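Phenylacetic acid degradation-related protein (Ralstonia eutropha JMP134, PDB 2PIM) probably hydrolyses acyl-CoA thioesters, as a putative thioesterase of the hotdog-fold superfamily. Local coordinates at residues 30-33 with 38-41; 64-69 with 86-91; 107-110 with 115-118; 119-122 with 127-130. All coordinates share one frame; numbering follows the deposited sequence.

Interaction 1 of 4, residues 30-33 with 38-41; sequences RAVD and SLES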
ATOM      1  N   ARG A  30     -17.450   9.691  -2.874  1.00 29.00           N
ATOM      2  CA  ARG A  30     -18.482  10.514  -2.277  1.00 27.23           C
ATOM      3  C   ARG A  30     -18.541  11.930  -2.872  1.00 26.43           C
ATOM      4  O   ARG A  30     -19.555  12.549  -2.769  1.00 25.86           O
ATOM      5  CB  ARG A  30     -18.280  10.578  -0.756  1.00 27.51           C
ATOM      6  CG  ARG A  30     -18.289   9.233  -0.070  1.00 30.34           C
ATOM      7  CD  ARG A  30     -19.587   8.457  -0.344  1.00 29.89           C
ATOM      8  NE  ARG A  30     -20.773   9.167   0.130  1.00 20.46           N
ATOM      9  CZ  ARG A  30     -21.218   9.140   1.386  1.00 21.69           C
ATOM     10  NH1 ARG A  30     -20.576   8.435   2.300  1.00 23.97           N
ATOM     11  NH2 ARG A  30     -22.339   9.778   1.716  1.00 21.66           N
ATOM     12  N   ALA A  31     -17.475  12.433  -3.490  1.00 26.70           N
ATOM     13  CA  ALA A  31     -17.436  13.816  -3.959  1.00 25.79           C
ATOM     14  C   ALA A  31     -16.357  14.003  -4.987  1.00 27.29           C
ATOM     15  O   ALA A  31     -15.295  13.378  -4.901  1.00 28.14           O
ATOM     16  CB  ALA A  31     -17.203  14.772  -2.794  1.00 25.63           C
ATOM     17  N   VAL A  32     -16.642  14.827  -5.986  1.00 27.38           N
ATOM     18  CA  VAL A  32     -15.637  15.212  -6.976  1.00 27.71           C
ATOM     19  C   VAL A  32     -15.809  16.679  -7.296  1.00 28.22           C
ATOM     20  O   VAL A  32     -16.922  17.191  -7.341  1.00 30.66           O
ATOM     21  CB  VAL A  32     -15.752  14.444  -8.314  1.00 28.68           C
ATOM     22  CG1 VAL A  32     -14.394  14.413  -9.011  1.00 28.96           C
ATOM     23  CG2 VAL A  32     -16.247  13.043  -8.109  1.00 32.15           C
ATOM     24  N   ASP A  33     -14.700  17.360  -7.512  1.00 28.27           N
ATOM     25  CA  ASP A  33     -14.730  18.746  -7.924  1.00 27.08           C
ATOM     26  C   ASP A  33     -13.563  18.920  -8.870  1.00 26.83           C
ATOM     27  O   ASP A  33     -12.420  19.066  -8.453  1.00 24.49           O
ATOM     28  CB  ASP A  33     -14.607  19.650  -6.701  1.00 29.42           C
ATOM     29  CG  ASP A  33     -14.998  21.104  -6.978  1.00 30.47           C
ATOM     30  OD1 ASP A  33     -14.880  21.610  -8.119  1.00 32.20           O
ATOM     31  OD2 ASP A  33     -15.401  21.758  -6.001  1.00 36.23           O
ATOM     32  N   SER A  38     -10.277  18.154  -6.690  1.00 25.36           N
ATOM     33  CA  SER A  38     -10.383  17.406  -5.444  1.00 25.88           C
ATOM     34  C   SER A  38     -11.353  16.251  -5.627  1.00 26.15           C
ATOM     35  O   SER A  38     -12.145  16.226  -6.565  1.00 22.93           O
ATOM     36  CB  SER A  38     -10.851  18.318  -4.314  1.00 28.28           C
ATOM     37  OG  SER A  38     -12.212  18.738  -4.478  1.00 31.93           O
ATOM     38  N   LEU A  39     -11.254  15.278  -4.739  1.00 26.53           N
ATOM     39  CA  LEU A  39     -12.071  14.097  -4.797  1.00 27.27           C
ATOM     40  C   LEU A  39     -12.089  13.492  -3.397  1.00 27.97           C
ATOM     41  O   LEU A  39     -11.147  13.620  -2.660  1.00 22.20           O
ATOM     42  CB  LEU A  39     -11.519  13.097  -5.822  1.00 29.52           C
ATOM     43  CG  LEU A  39     -12.301  11.786  -6.028  1.00 26.91           C
ATOM     44  CD1 LEU A  39     -12.376  11.373  -7.489  1.00 32.84           C
ATOM     45  CD2 LEU A  39     -11.688  10.686  -5.221  1.00 27.33           C
ATOM     46  N   GLU A  40     -13.187  12.833  -3.057  1.00 28.12           N
ATOM     47  CA  GLU A  40     -13.365  12.237  -1.752  1.00 30.37           C
ATOM     48  C   GLU A  40     -13.924  10.824  -1.960  1.00 27.75           C
ATOM     49  O   GLU A  40     -14.764  10.621  -2.832  1.00 24.00           O
ATOM     50  CB  GLU A  40     -14.333  13.113  -0.985  1.00 32.87           C
ATOM     51  CG  GLU A  40     -14.301  13.007   0.515  1.00 44.02           C
ATOM     52  CD  GLU A  40     -14.755  14.326   1.214  1.00 36.23           C
ATOM     53  OE1 GLU A  40     -13.982  15.303   1.329  1.00 43.54           O
ATOM     54  OE2 GLU A  40     -15.906  14.375   1.645  1.00 58.67           O
ATOM     55  N   SER A  41     -13.392   9.852  -1.228  1.00 25.28           N
ATOM     56  CA  SER A  41     -13.883   8.489  -1.272  1.00 25.88           C
ATOM     57  C   SER A  41     -13.905   7.872   0.138  1.00 25.40           C
ATOM     58  O   SER A  41     -13.035   8.140   0.976  1.00 25.82           O
ATOM     59  CB  SER A  41     -13.015   7.646  -2.223  1.00 26.09           C
ATOM     60  OG  SER A  41     -13.477   6.300  -2.337  1.00 26.57           O
TER
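Asp33 and Ser38 exchange two backbone hydrogen bonds: Asp33 N reaches Ser38 O over 3.0 Å, and Ser38 N returns to Asp33 O over 2.9 Å. They belong to 30-33 and 38-41, whose short strand axes run antiparallel at 172°. At the other end the pairing is uneven. Glu40 O takes Arg30 N at 2.8 Å and, weakly, Ala31 N, while Glu40 N donates to Ala31 O. Two residues facing one define a classic beta bulge.

Side-chain contacts divide between the faces. On one, Val32 and Leu39 lie side by side, with Val32 CG1 4.0 Å from Leu39 CD1; this face meets Phe8 of helix 7-12, and Leu39 also packs on helix 58-75. On the other, Ala31 CB rests 3.8 Å from Glu40 CB, and Ser38 OG makes a van der Waals contact with Asp33 CB at 3.4 Å.

The charged ends turn to partners beyond the two segments. The Glu40 chain, extended beyond CG, carries its carboxylate out to salt bridges with Arg102 and Arg104 of strand 99-107; Arg30 pairs with Asp42. The whole is an antiparallel beta hairpin, bulged at Arg30-Ala31, in the sheet of a hotdog fold.

Interaction 2 of 4, residues 64-69 with 86-91; sequences MLDDVT and LNLNLS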
HETATM    1  N   MSE A  64      -5.463   2.398  -0.109  1.00 27.74           N
HETATM    2  CA  MSE A  64      -6.579   3.369  -0.144  1.00 28.41           C
HETATM    3  C   MSE A  64      -6.140   4.766  -0.648  1.00 29.97           C
HETATM    4  O   MSE A  64      -6.835   5.406  -1.452  1.00 30.46           O
HETATM    5  CB  MSE A  64      -7.143   3.489   1.253  1.00 27.53           C
HETATM    6  CG  MSE A  64      -7.802   2.236   1.705  1.00 31.43           C
HETATM    7 SE   MSE A  64      -8.176   2.256   3.657  0.75 26.05          SE
HETATM    8  CE  MSE A  64      -8.713   0.391   3.907  1.00 28.89           C
ATOM      9  N   LEU A  65      -4.966   5.206  -0.184  1.00 29.28           N
ATOM     10  CA  LEU A  65      -4.349   6.448  -0.648  1.00 27.74           C
ATOM     11  C   LEU A  65      -4.008   6.386  -2.128  1.00 28.05           C
ATOM     12  O   LEU A  65      -4.190   7.363  -2.874  1.00 29.49           O
ATOM     13  CB  LEU A  65      -3.126   6.795   0.225  1.00 28.68           C
ATOM     14  CG  LEU A  65      -3.479   7.291   1.664  1.00 23.42           C
ATOM     15  CD1 LEU A  65      -2.337   7.167   2.644  1.00 31.04           C
ATOM     16  CD2 LEU A  65      -4.034   8.712   1.677  1.00 26.12           C
ATOM     17  N   ASP A  66      -3.545   5.227  -2.568  1.00 28.59           N
ATOM     18  CA  ASP A  66      -3.288   5.003  -3.971  1.00 29.20           C
ATOM     19  C   ASP A  66      -4.572   5.149  -4.762  1.00 29.54           C
ATOM     20  O   ASP A  66      -4.584   5.777  -5.840  1.00 34.62           O
ATOM     21  CB  ASP A  66      -2.615   3.626  -4.168  1.00 28.52           C
ATOM     22  CG  ASP A  66      -2.157   3.381  -5.626  1.00 30.65           C
ATOM     23  OD1 ASP A  66      -1.609   4.276  -6.269  1.00 43.29           O
ATOM     24  OD2 ASP A  66      -2.321   2.265  -6.124  1.00 38.64           O
ATOM     25  N   ASP A  67      -5.666   4.565  -4.256  1.00 29.54           N
ATOM     26  CA  ASP A  67      -6.933   4.601  -4.977  1.00 29.77           C
ATOM     27  C   ASP A  67      -7.467   6.042  -5.109  1.00 29.76           C
ATOM     28  O   ASP A  67      -7.854   6.490  -6.187  1.00 32.11           O
ATOM     29  CB  ASP A  67      -7.992   3.735  -4.289  1.00 29.36           C
ATOM     30  CG  ASP A  67      -9.315   3.742  -5.055  1.00 32.14           C
ATOM     31  OD1 ASP A  67      -9.363   3.072  -6.094  1.00 30.36           O
ATOM     32  OD2 ASP A  67     -10.296   4.432  -4.638  1.00 33.19           O
ATOM     33  N   VAL A  68      -7.477   6.779  -4.010  1.00 27.64           N
ATOM     34  CA  VAL A  68      -8.093   8.108  -4.018  1.00 27.44           C
ATOM     35  C   VAL A  68      -7.343   9.087  -4.934  1.00 29.01           C
ATOM     36  O   VAL A  68      -7.988   9.860  -5.734  1.00 30.04           O
ATOM     37  CB  VAL A  68      -8.349   8.643  -2.567  1.00 28.08           C
ATOM     38  CG1 VAL A  68      -7.047   9.024  -1.863  1.00 24.31           C
ATOM     39  CG2 VAL A  68      -9.324   9.760  -2.592  1.00 27.20           C
ATOM     40  N   THR A  69      -6.011   8.983  -4.914  1.00 28.09           N
ATOM     41  CA  THR A  69      -5.148   9.866  -5.687  1.00 25.20           C
ATOM     42  C   THR A  69      -5.210   9.545  -7.193  1.00 24.93           C
ATOM     43  O   THR A  69      -5.440  10.417  -8.014  1.00 22.13           O
ATOM     44  CB  THR A  69      -3.695   9.904  -5.148  1.00 25.20           C
ATOM     45  OG1 THR A  69      -3.077   8.597  -5.186  1.00 24.08           O
ATOM     46  CG2 THR A  69      -3.674  10.454  -3.730  1.00 29.99           C
ATOM     47  N   LEU A  86       3.893   6.588 -10.524  1.00 22.40           N
ATOM     48  CA  LEU A  86       5.311   6.292 -10.627  1.00 22.20           C
ATOM     49  C   LEU A  86       5.914   6.139  -9.256  1.00 22.83           C
ATOM     50  O   LEU A  86       6.749   5.268  -9.035  1.00 22.93           O
ATOM     51  CB  LEU A  86       6.037   7.413 -11.350  1.00 19.53           C
ATOM     52  CG  LEU A  86       5.557   7.718 -12.756  1.00 19.14           C
ATOM     53  CD1 LEU A  86       6.413   8.824 -13.361  1.00 25.59           C
ATOM     54  CD2 LEU A  86       5.592   6.495 -13.681  1.00 16.09           C
ATOM     55  N   ASN A  87       5.505   7.003  -8.341  1.00 26.61           N
ATOM     56  CA  ASN A  87       5.988   6.998  -6.975  1.00 29.18           C
ATOM     57  C   ASN A  87       4.808   7.349  -6.102  1.00 30.60           C
ATOM     58  O   ASN A  87       3.932   8.131  -6.540  1.00 25.24           O
ATOM     59  CB  ASN A  87       7.111   8.063  -6.782  1.00 29.80           C
ATOM     60  CG  ASN A  87       7.810   7.970  -5.400  1.00 31.66           C
ATOM     61  OD1 ASN A  87       7.459   8.704  -4.464  1.00 32.94           O
ATOM     62  ND2 ASN A  87       8.870   7.105  -5.307  1.00 30.40           N
ATOM     63  N   LEU A  88       4.778   6.755  -4.899  1.00 24.88           N
ATOM     64  CA  LEU A  88       3.795   7.070  -3.871  1.00 25.41           C
ATOM     65  C   LEU A  88       4.529   7.086  -2.512  1.00 26.76           C
ATOM     66  O   LEU A  88       5.132   6.116  -2.144  1.00 27.28           O
ATOM     67  CB  LEU A  88       2.715   5.994  -3.856  1.00 27.30           C
ATOM     68  CG  LEU A  88       1.526   6.066  -2.890  1.00 26.56           C
ATOM     69  CD1 LEU A  88       0.712   7.325  -3.059  1.00 31.17           C
ATOM     70  CD2 LEU A  88       0.652   4.862  -3.106  1.00 26.74           C
ATOM     71  N   ASN A  89       4.534   8.218  -1.823  1.00 26.76           N
ATOM     72  CA  ASN A  89       5.196   8.326  -0.555  1.00 27.89           C
ATOM     73  C   ASN A  89       4.123   8.390   0.497  1.00 29.68           C
ATOM     74  O   ASN A  89       3.247   9.251   0.427  1.00 30.87           O
ATOM     75  CB  ASN A  89       6.102   9.573  -0.480  1.00 25.88           C
ATOM     76  CG  ASN A  89       6.866   9.656   0.854  1.00 28.85           C
ATOM     77  OD1 ASN A  89       6.413  10.304   1.780  1.00 28.62           O
ATOM     78  ND2 ASN A  89       8.001   8.980   0.946  1.00 22.63           N
ATOM     79  N   LEU A  90       4.209   7.496   1.473  1.00 27.62           N
ATOM     80  CA  LEU A  90       3.186   7.317   2.490  1.00 28.08           C
ATOM     81  C   LEU A  90       3.755   7.666   3.844  1.00 28.29           C
ATOM     82  O   LEU A  90       4.840   7.256   4.152  1.00 24.12           O
ATOM     83  CB  LEU A  90       2.770   5.844   2.562  1.00 28.51           C
ATOM     84  CG  LEU A  90       2.229   5.274   1.265  1.00 27.91           C
ATOM     85  CD1 LEU A  90       2.038   3.757   1.438  1.00 29.80           C
ATOM     86  CD2 LEU A  90       0.946   5.960   0.807  1.00 29.83           C
ATOM     87  N   SER A  91       3.003   8.443   4.621  1.00 29.73           N
ATOM     88  CA  SER A  91       3.362   8.816   5.959  1.00 28.77           C
ATOM     89  C   SER A  91       2.224   8.317   6.809  1.00 29.98           C
ATOM     90  O   SER A  91       1.035   8.569   6.504  1.00 30.01           O
ATOM     91  CB  SER A  91       3.513  10.351   6.117  1.00 28.37           C
ATOM     92  OG  SER A  91       4.511  10.880   5.264  1.00 35.98           O
TER
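Leu65 and Asp66 of the central helix meet Leu90 and Leu88 of strand 84-92 where helix 58-75 is wrapped by the curved sheet, the defining arrangement of the hotdog fold. The contact is made by side chains alone: the nearest CA atoms, those of Asp66 and Leu88, stand 7.4 Å apart, and all four touching residues are buried.

Leu65 can be followed outward from the helix. Its CB points toward the strand and comes to 4.2 Å from Leu90 CD2. With CG anti to the carbonyl carbon (chi1 -72°), the branch then passes Leu90 in the opposite sense, so that CD1 meets the same methyl, Leu90 CD2, at 4.0 Å. The other methyl, CD2, lies against the backbone of Gly119 and Glu120. Leu65 thereby touches two strands, and it also packs on Ala129 and Ala131 of a third.

Strand 84-92 pairs antiparallel with a strand of the second subunit, so the strand that receives Leu65 and Asp66 is itself part of the dimer interface. Asp66 OD2 is hydrogen-bonded by Gly59 N of the second subunit, which ties the helix to that interface as well. Within the chain, Leu88 CD2 packs on the methylene Asp66 CB at 3.7 Å and has the carboxylate oxygen Asp66 OD1 as a van der Waals neighbour at 3.9 Å.

Interaction 3 of 4, residues 107-110 with 115-118; sequences LERR and CNVV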
ATOM      1  N   LEU A 107      -5.224  17.716  -6.234  1.00 23.57           N
ATOM      2  CA  LEU A 107      -4.145  17.981  -7.200  1.00 24.96           C
ATOM      3  C   LEU A 107      -3.298  19.196  -6.817  1.00 23.32           C
ATOM      4  O   LEU A 107      -3.805  20.294  -6.763  1.00 23.43           O
ATOM      5  CB  LEU A 107      -4.727  18.234  -8.613  1.00 19.45           C
ATOM      6  CG  LEU A 107      -5.147  16.952  -9.314  1.00 22.45           C
ATOM      7  CD1 LEU A 107      -6.141  17.211 -10.425  1.00 26.22           C
ATOM      8  CD2 LEU A 107      -3.928  16.204  -9.818  1.00 23.96           C
ATOM      9  N   GLU A 108      -2.005  19.000  -6.565  1.00 27.54           N
ATOM     10  CA  GLU A 108      -1.085  20.114  -6.367  1.00 29.81           C
ATOM     11  C   GLU A 108      -0.622  20.672  -7.682  1.00 28.66           C
ATOM     12  O   GLU A 108      -0.268  21.826  -7.734  1.00 28.50           O
ATOM     13  CB  GLU A 108       0.174  19.706  -5.608  1.00 30.09           C
ATOM     14  CG  GLU A 108      -0.059  19.389  -4.178  1.00 46.53           C
ATOM     15  CD  GLU A 108       0.451  20.444  -3.236  1.00 47.96           C
ATOM     16  OE1 GLU A 108       0.070  21.625  -3.415  1.00 47.87           O
ATOM     17  OE2 GLU A 108       1.197  20.064  -2.296  1.00 52.09           O
ATOM     18  N   ARG A 109      -0.535  19.826  -8.697  1.00 27.11           N
ATOM     19  CA  ARG A 109      -0.223  20.266 -10.044  1.00 28.44           C
ATOM     20  C   ARG A 109      -0.728  19.266 -11.054  1.00 27.35           C
ATOM     21  O   ARG A 109      -0.564  18.077 -10.861  1.00 27.26           O
ATOM     22  CB  ARG A 109       1.286  20.410 -10.223  1.00 29.63           C
ATOM     23  CG  ARG A 109       1.658  20.754 -11.676  1.00 30.09           C
ATOM     24  CD  ARG A 109       2.857  21.660 -11.793  1.00 30.46           C
ATOM     25  NE  ARG A 109       2.936  22.189 -13.158  1.00 40.47           N
ATOM     26  CZ  ARG A 109       3.395  21.513 -14.213  1.00 40.14           C
ATOM     27  NH1 ARG A 109       3.848  20.263 -14.090  1.00 46.83           N
ATOM     28  NH2 ARG A 109       3.383  22.086 -15.403  1.00 33.35           N
ATOM     29  N   ARG A 110      -1.358  19.772 -12.099  1.00 30.00           N
ATOM     30  CA  ARG A 110      -1.789  19.010 -13.266  1.00 32.96           C
ATOM     31  C   ARG A 110      -0.917  19.387 -14.438  1.00 28.68           C
ATOM     32  O   ARG A 110      -1.180  20.386 -15.049  1.00 28.35           O
ATOM     33  CB  ARG A 110      -3.173  19.455 -13.706  1.00 31.45           C
ATOM     34  CG  ARG A 110      -4.237  19.173 -12.750  1.00 41.62           C
ATOM     35  CD  ARG A 110      -5.616  19.452 -13.406  1.00 41.62           C
ATOM     36  NE  ARG A 110      -6.457  20.110 -12.412  1.00 50.02           N
ATOM     37  CZ  ARG A 110      -7.776  20.143 -12.415  1.00 45.62           C
ATOM     38  NH1 ARG A 110      -8.490  19.570 -13.391  1.00 51.08           N
ATOM     39  NH2 ARG A 110      -8.371  20.768 -11.413  1.00 49.19           N
ATOM     40  N   CYS A 115       1.156  14.598 -12.961  1.00 22.31           N
ATOM     41  CA  CYS A 115       0.278  15.185 -11.969  1.00 23.15           C
ATOM     42  C   CYS A 115       0.851  14.854 -10.609  1.00 24.20           C
ATOM     43  O   CYS A 115       1.269  13.743 -10.373  1.00 24.34           O
ATOM     44  CB  CYS A 115      -1.151  14.628 -12.067  1.00 20.76           C
ATOM     45  SG  CYS A 115      -1.969  15.197 -13.568  1.00 31.54           S
ATOM     46  N   ASN A 116       0.892  15.851  -9.749  1.00 23.76           N
ATOM     47  CA  ASN A 116       1.298  15.703  -8.373  1.00 25.85           C
ATOM     48  C   ASN A 116       0.041  15.806  -7.542  1.00 22.96           C
ATOM     49  O   ASN A 116      -0.687  16.791  -7.619  1.00 21.19           O
ATOM     50  CB  ASN A 116       2.304  16.786  -8.032  1.00 30.25           C
ATOM     51  CG  ASN A 116       3.521  16.764  -8.957  1.00 37.09           C
ATOM     52  OD1 ASN A 116       4.461  15.979  -8.755  1.00 48.13           O
ATOM     53  ND2 ASN A 116       3.508  17.616  -9.972  1.00 35.94           N
ATOM     54  N   VAL A 117      -0.244  14.749  -6.791  1.00 25.24           N
ATOM     55  CA  VAL A 117      -1.496  14.615  -6.054  1.00 26.01           C
ATOM     56  C   VAL A 117      -1.146  14.438  -4.596  1.00 29.14           C
ATOM     57  O   VAL A 117      -0.152  13.813  -4.303  1.00 26.73           O
ATOM     58  CB  VAL A 117      -2.275  13.359  -6.491  1.00 27.43           C
ATOM     59  CG1 VAL A 117      -3.771  13.514  -6.123  1.00 32.37           C
ATOM     60  CG2 VAL A 117      -2.127  13.093  -7.972  1.00 30.76           C
ATOM     61  N   VAL A 118      -1.935  14.998  -3.685  1.00 28.60           N
ATOM     62  CA  VAL A 118      -1.790  14.678  -2.272  1.00 32.08           C
ATOM     63  C   VAL A 118      -3.082  13.986  -1.818  1.00 29.91           C
ATOM     64  O   VAL A 118      -4.167  14.294  -2.303  1.00 30.62           O
ATOM     65  CB  VAL A 118      -1.496  15.907  -1.375  1.00 34.30           C
ATOM     66  CG1 VAL A 118      -0.303  16.711  -1.933  1.00 39.73           C
ATOM     67  CG2 VAL A 118      -2.669  16.786  -1.296  1.00 38.65           C
TER
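A bulged antiparallel hairpin joins 107-110 to 115-118, and the chain turns a corner at Glu108. Leu107 faces Val117, whereas Arg109 faces Asn116, a register shift of one. The classic beta bulge is fixed by Asn116 O, which accepts from both Glu108 N at 2.8 Å and Arg109 N at 3.2 Å. The second donor lies in the carbonyl plane on a lone pair; the first is tilted 22° from it. Asn116 N completes the pairing by donating to Arg109 O.

Leu107 CD2 lies on the face shared with Cys115 and Val117, 3.9 Å from Cys115 CB and 4.0 Å from Val117 CG2. Its other methyl, CD1, sits 3.5 Å above the plane of the Arg110 guanidinium, offset toward the rim. On the other face the Arg109 and Asn116 side chains lie side by side, with Arg109 CB 3.6 Å from Asn116 ND2.

With CG anti to its carbonyl carbon (chi1 -70°), Glu108 lays CG 3.5 Å from Val118 CG1, while its carboxylate forms a salt bridge with Arg106. Arg110 NH2 is hydrogen-bonded to Leu34 O. The chemistry is thus split: aliphatic groups of Leu107 and Val117 turn to helix 58-75, whereas the charged ends of Glu108 and Arg110 find partners outside these two segments.

Interaction 4 of 4, residues 119-122 with 127-130; sequences GELS and LVAT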
ATOM      1  N   GLY A 119      -2.926  13.022  -0.928  1.00 26.96           N
ATOM      2  CA  GLY A 119      -4.023  12.288  -0.368  1.00 28.59           C
ATOM      3  C   GLY A 119      -3.916  12.328   1.149  1.00 27.58           C
ATOM      4  O   GLY A 119      -2.822  12.397   1.671  1.00 25.19           O
ATOM      5  N   GLU A 120      -5.070  12.334   1.828  1.00 27.22           N
ATOM      6  CA  GLU A 120      -5.161  12.255   3.291  1.00 32.27           C
ATOM      7  C   GLU A 120      -6.213  11.207   3.618  1.00 34.71           C
ATOM      8  O   GLU A 120      -7.193  11.061   2.903  1.00 35.43           O
ATOM      9  CB  GLU A 120      -5.553  13.599   3.847  1.00 32.79           C
ATOM     10  CG  GLU A 120      -4.488  14.656   3.534  1.00 40.64           C
ATOM     11  CD  GLU A 120      -4.890  16.099   3.860  1.00 43.73           C
ATOM     12  OE1 GLU A 120      -6.095  16.325   4.184  1.00 47.90           O
ATOM     13  OE2 GLU A 120      -3.977  16.988   3.789  1.00 51.17           O
ATOM     14  N   LEU A 121      -5.964  10.428   4.655  1.00 34.07           N
ATOM     15  CA  LEU A 121      -6.894   9.398   5.076  1.00 31.70           C
ATOM     16  C   LEU A 121      -7.215   9.680   6.540  1.00 32.85           C
ATOM     17  O   LEU A 121      -6.294   9.800   7.380  1.00 26.82           O
ATOM     18  CB  LEU A 121      -6.244   8.028   4.903  1.00 30.21           C
ATOM     19  CG  LEU A 121      -7.045   6.775   4.683  1.00 32.99           C
ATOM     20  CD1 LEU A 121      -7.990   6.809   3.455  1.00 33.04           C
ATOM     21  CD2 LEU A 121      -6.041   5.640   4.557  1.00 32.62           C
ATOM     22  N   SER A 122      -8.518   9.796   6.814  1.00 32.16           N
ATOM     23  CA  SER A 122      -9.042  10.005   8.148  1.00 33.57           C
ATOM     24  C   SER A 122      -9.951   8.885   8.606  1.00 32.15           C
ATOM     25  O   SER A 122     -10.626   8.226   7.802  1.00 31.76           O
ATOM     26  CB  SER A 122      -9.876  11.299   8.222  1.00 32.76           C
ATOM     27  OG  SER A 122      -9.038  12.392   7.962  1.00 47.25           O
ATOM     28  N   LEU A 127      -6.577  12.416  11.147  1.00 32.12           N
ATOM     29  CA  LEU A 127      -5.729  11.940  10.049  1.00 34.50           C
ATOM     30  C   LEU A 127      -4.980  10.738  10.501  1.00 32.85           C
ATOM     31  O   LEU A 127      -4.265  10.823  11.478  1.00 30.47           O
ATOM     32  CB  LEU A 127      -4.652  12.934   9.683  1.00 34.48           C
ATOM     33  CG  LEU A 127      -4.886  13.928   8.571  1.00 41.50           C
ATOM     34  CD1 LEU A 127      -3.639  14.806   8.456  1.00 42.00           C
ATOM     35  CD2 LEU A 127      -5.170  13.225   7.284  1.00 51.06           C
ATOM     36  N   VAL A 128      -5.101   9.633   9.777  1.00 30.85           N
ATOM     37  CA  VAL A 128      -4.285   8.468  10.103  1.00 28.59           C
ATOM     38  C   VAL A 128      -3.029   8.344   9.215  1.00 28.81           C
ATOM     39  O   VAL A 128      -1.976   7.852   9.671  1.00 27.31           O
ATOM     40  CB  VAL A 128      -5.128   7.189  10.141  1.00 29.56           C
ATOM     41  CG1 VAL A 128      -6.184   7.307  11.252  1.00 29.05           C
ATOM     42  CG2 VAL A 128      -5.804   6.899   8.833  1.00 34.00           C
ATOM     43  N   ALA A 129      -3.135   8.782   7.963  1.00 25.09           N
ATOM     44  CA  ALA A 129      -2.049   8.660   7.049  1.00 24.79           C
ATOM     45  C   ALA A 129      -2.187   9.694   5.946  1.00 27.79           C
ATOM     46  O   ALA A 129      -3.303  10.115   5.626  1.00 28.46           O
ATOM     47  CB  ALA A 129      -2.021   7.254   6.450  1.00 23.37           C
ATOM     48  N   THR A 130      -1.048  10.107   5.392  1.00 29.12           N
ATOM     49  CA  THR A 130      -1.031  10.951   4.203  1.00 32.22           C
ATOM     50  C   THR A 130      -0.198  10.343   3.091  1.00 29.37           C
ATOM     51  O   THR A 130       0.629   9.461   3.332  1.00 28.28           O
ATOM     52  CB  THR A 130      -0.504  12.361   4.533  1.00 30.94           C
ATOM     53  OG1 THR A 130       0.785  12.262   5.071  1.00 36.94           O
ATOM     54  CG2 THR A 130      -1.365  13.037   5.561  1.00 29.31           C
TER
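Leu121 O is gripped from across the strands by two backbone amides, Val128 N at 2.7 Å and, weakly, Ala129 N at 3.4 Å. The stronger donor lies in the carbonyl plane. Since Val128 and Ala129 both face Leu121, this is a classic beta bulge, and the register accordingly shifts by one between the Leu121-Ala129 and Ser122-Leu127 pairs. Leu121 N answers with a bond to Ala129 O, 2.8 Å long and nearly along the C=O axis, at a C=O...N angle of 166°.

The methyl Val128 CG2 stands between the backbone N and the carbonyl carbon of its own residue (chi1 of CG1 -63°). There it approaches Leu121 O to 3.3 Å and lies 4.1 Å from Leu121 CB. Beyond CB, Leu121 turns inward to Leu61, Met64 and Leu65 of helix 58-75.

On the opposite face, the Leu127 side chain crosses that of Glu120, bringing Leu127 CD2 within 3.5 Å of Glu120 CB. Glu120 CG and Thr130 CG2 lie alongside each other, 4.1 Å apart, and Ser122 OG is 4.0 Å from Leu127 CD2. The hydrocarbon stem of a glutamate thus shares this partly exposed face with a leucine. One face on the helix and one turned outward, in a bulged antiparallel hairpin, is the arrangement of the curved hotdog sheet.

Interactions 1, 3 and 4 are bulged antiparallel hairpins within one sheet, held by backbone bonds; interaction 2 is buried side-chain packing of the helix on that sheet, its centre about 7 Å from the centre of the chain. Interaction 3 lies furthest out, its centre about 13 Å from that point, and has the most exposed residues. Interactions 3 and 4 use successive parts of strand 114-123. Interaction 2 touches the other three: Val68 meets Leu39 of interaction 1, Thr69 meets Val117 of interaction 3, and Ser91 O probably accepts a hydrogen bond from Thr130 N of interaction 4. Charged side chains of interactions 1 and 3 form salt bridges with other residues of their own chain, whereas interaction 2 alone adjoins the second subunit.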